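Local coordinates for protein glycosyl hydrolase, family 38 (Enterococcus faecalis, PDB 5KBP) that probably hydrolyses alpha-linked mannose residues from carbohydrates as a family 38 alpha-mannosidase, and probably binds a metal ion, at residues L324-A328 / A386-L390. Sequence-based numbering, arbitrary orientation.
Sequences LAAMA and ATRQL. With SO4 (sulfate ion), chain G.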
ATOM      1  N   LEU A 324       1.618   7.498 -26.476  1.00 43.99           N
ATOM      2  CA  LEU A 324       0.771   6.527 -27.164  1.00 41.70           C
ATOM      3  C   LEU A 324      -0.693   6.947 -27.124  1.00 45.01           C
ATOM      4  O   LEU A 324      -1.407   6.824 -28.126  1.00 45.32           O
ATOM      5  CB  LEU A 324       0.951   5.141 -26.545  1.00 43.42           C
ATOM      6  CG  LEU A 324       2.258   4.415 -26.867  1.00 46.51           C
ATOM      7  CD1 LEU A 324       2.384   3.147 -26.032  1.00 38.46           C
ATOM      8  CD2 LEU A 324       2.344   4.094 -28.350  1.00 44.02           C
ATOM      9  N   ALA A 325      -1.157   7.449 -25.976  1.00 43.89           N
ATOM     10  CA  ALA A 325      -2.536   7.912 -25.881  1.00 45.72           C
ATOM     11  C   ALA A 325      -2.767   9.163 -26.718  1.00 44.91           C
ATOM     12  O   ALA A 325      -3.869   9.357 -27.245  1.00 39.69           O
ATOM     13  CB  ALA A 325      -2.908   8.172 -24.422  1.00 42.77           C
ATOM     14  N   ALA A 326      -1.750  10.019 -26.850  1.00 46.58           N
ATOM     15  CA  ALA A 326      -1.888  11.199 -27.695  1.00 39.96           C
ATOM     16  C   ALA A 326      -2.042  10.809 -29.160  1.00 46.56           C
ATOM     17  O   ALA A 326      -2.797  11.447 -29.904  1.00 54.25           O
ATOM     18  CB  ALA A 326      -0.688  12.127 -27.507  1.00 38.84           C
ATOM     19  N   MET A 327      -1.337   9.760 -29.591  1.00 47.51           N
ATOM     20  CA  MET A 327      -1.503   9.273 -30.957  1.00 48.87           C
ATOM     21  C   MET A 327      -2.820   8.525 -31.120  1.00 47.81           C
ATOM     22  O   MET A 327      -3.481   8.639 -32.158  1.00 53.27           O
ATOM     23  CB  MET A 327      -0.330   8.371 -31.345  1.00 49.83           C
ATOM     24  CG  MET A 327       1.027   9.052 -31.331  1.00 51.70           C
ATOM     25  SD  MET A 327       2.350   7.923 -31.808  1.00 67.16           S
ATOM     26  CE  MET A 327       3.789   8.959 -31.554  1.00 71.65           C
ATOM     27  N   ALA A 328      -3.221   7.759 -30.101  1.00 42.81           N
ATOM     28  CA  ALA A 328      -4.461   6.994 -30.179  1.00 51.61           C
ATOM     29  C   ALA A 328      -5.692   7.888 -30.252  1.00 58.95           C
ATOM     30  O   ALA A 328      -6.765   7.415 -30.643  1.00 64.70           O
ATOM     31  CB  ALA A 328      -4.573   6.051 -28.981  1.00 50.32           C
ATOM     32  N   ALA A 386      -4.077   2.383 -25.562  1.00 45.55           N
ATOM     33  CA  ALA A 386      -3.662   3.145 -26.737  1.00 49.92           C
ATOM     34  C   ALA A 386      -2.950   2.256 -27.747  1.00 48.26           C
ATOM     35  O   ALA A 386      -3.114   2.427 -28.962  1.00 50.53           O
ATOM     36  CB  ALA A 386      -2.759   4.303 -26.315  1.00 45.64           C
ATOM     37  N   THR A 387      -2.149   1.307 -27.263  1.00 49.28           N
ATOM     38  CA  THR A 387      -1.427   0.408 -28.156  1.00 48.32           C
ATOM     39  C   THR A 387      -2.390  -0.459 -28.961  1.00 53.96           C
ATOM     40  O   THR A 387      -2.229  -0.626 -30.175  1.00 58.76           O
ATOM     41  CB  THR A 387      -0.457  -0.453 -27.345  1.00 43.02           C
ATOM     42  OG1 THR A 387       0.755   0.275 -27.116  1.00 45.46           O
ATOM     43  CG2 THR A 387      -0.140  -1.738 -28.065  1.00 40.93           C
ATOM     44  N   ARG A 388      -3.410  -1.015 -28.299  1.00 52.51           N
ATOM     45  CA  ARG A 388      -4.384  -1.836 -29.012  1.00 52.41           C
ATOM     46  C   ARG A 388      -5.186  -1.000 -30.003  1.00 57.85           C
ATOM     47  O   ARG A 388      -5.492  -1.459 -31.109  1.00 63.78           O
ATOM     48  CB  ARG A 388      -5.319  -2.529 -28.020  1.00 54.61           C
ATOM     49  CG  ARG A 388      -6.316  -3.469 -28.682  1.00 60.01           C
ATOM     50  CD  ARG A 388      -7.452  -3.856 -27.749  1.00 59.79           C
ATOM     51  NE  ARG A 388      -8.326  -2.726 -27.444  1.00 58.28           N
ATOM     52  CZ  ARG A 388      -8.311  -2.062 -26.294  1.00 69.28           C
ATOM     53  NH1 ARG A 388      -9.139  -1.046 -26.101  1.00 73.00           N
ATOM     54  NH2 ARG A 388      -7.472  -2.421 -25.332  1.00 66.74           N
ATOM     55  N   GLN A 389      -5.526   0.234 -29.625  1.00 52.38           N
ATOM     56  CA  GLN A 389      -6.324   1.088 -30.499  1.00 57.06           C
ATOM     57  C   GLN A 389      -5.542   1.505 -31.739  1.00 53.26           C
ATOM     58  O   GLN A 389      -6.105   1.586 -32.836  1.00 54.85           O
ATOM     59  CB  GLN A 389      -6.809   2.314 -29.723  1.00 53.95           C
ATOM     60  CG  GLN A 389      -7.880   2.002 -28.682  1.00 59.30           C
ATOM     61  CD  GLN A 389      -7.924   3.017 -27.557  1.00 58.12           C
ATOM     62  OE1 GLN A 389      -7.136   3.963 -27.526  1.00 58.83           O
ATOM     63  NE2 GLN A 389      -8.843   2.821 -26.619  1.00 52.57           N
ATOM     64  N   LEU A 390      -4.243   1.773 -31.586  1.00 52.18           N
ATOM     65  CA  LEU A 390      -3.425   2.134 -32.741  1.00 58.52           C
ATOM     66  C   LEU A 390      -3.236   0.944 -33.674  1.00 64.86           C
ATOM     67  O   LEU A 390      -3.446   1.055 -34.887  1.00 72.80           O
ATOM     68  CB  LEU A 390      -2.073   2.677 -32.276  1.00 58.17           C
ATOM     69  CG  LEU A 390      -2.078   4.084 -31.673  1.00 59.47           C
ATOM     70  CD1 LEU A 390      -0.700   4.453 -31.151  1.00 62.32           C
ATOM     71  CD2 LEU A 390      -2.547   5.096 -32.705  1.00 59.53           C
TER
HETATM   72  S   SO4 G 905     -11.778   0.346 -28.218  0.80 95.38           S
HETATM   73  O1  SO4 G 905     -12.908  -0.566 -28.060  0.80 89.45           O
HETATM   74  O2  SO4 G 905     -10.608  -0.403 -28.667  0.80 91.96           O
HETATM   75  O3  SO4 G 905     -12.112   1.366 -29.208  0.80 94.12           O
HETATM   76  O4  SO4 G 905     -11.486   0.986 -26.940  0.80101.07           O
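In the helical middle domain of this family 38 glycosidase, helices 304-332 and 362-393 pack side by side, and within these two turns A386 makes the closest approach: its CB sits against the turn of the first helix that starts at L324. A386 CB lies 3.4 Å from L324 O and 3.7 Å from A328 CB, two residues one helical turn apart. L324 O accepts a hydrogen bond from A328 N within its own helix, and the A386 methyl packs against the same carbonyl in a non-bonded contact. With alanines on both sides, the local axes approach to 8.7 Å, running roughly the same way at 36°.

One turn further along, L390 covers the other end of the patch. Its CG stands anti to the carbonyl carbon (chi1 -74°), which sends the two methyls across to the first helix: L390 CD2 rests 3.7 Å from A328 CA, while L390 CD1 meets M327 CB at 3.9 Å. The thioether of M327 leads away from this interface, and its side chain touches F502 and Y821. L324 lies alongside T387, pointing the same way, with L324 CD1 3.5 Å from T387 OG1; F409 of strand 404-410 touches both L324 and L390.

Q389 serves two neighbours. Q389 OE1 lies 3.6 Å from A328 CB, a plain contact, while Q389 NE2 donates to O4 of a sulfate that probably came from the crystallisation liquor. R388 takes no part in the packing and meets the sulfate edge-on, R388 NH1 giving a fairly straight bond to sulfate O2 (3.0 Å, 162°); its NH2 also forms a salt bridge with E385. The alanine-against-alanine contact, with leucines at its flanks, joins two helices of the helical bundle typical of the middle domain of family 38 mannosidases.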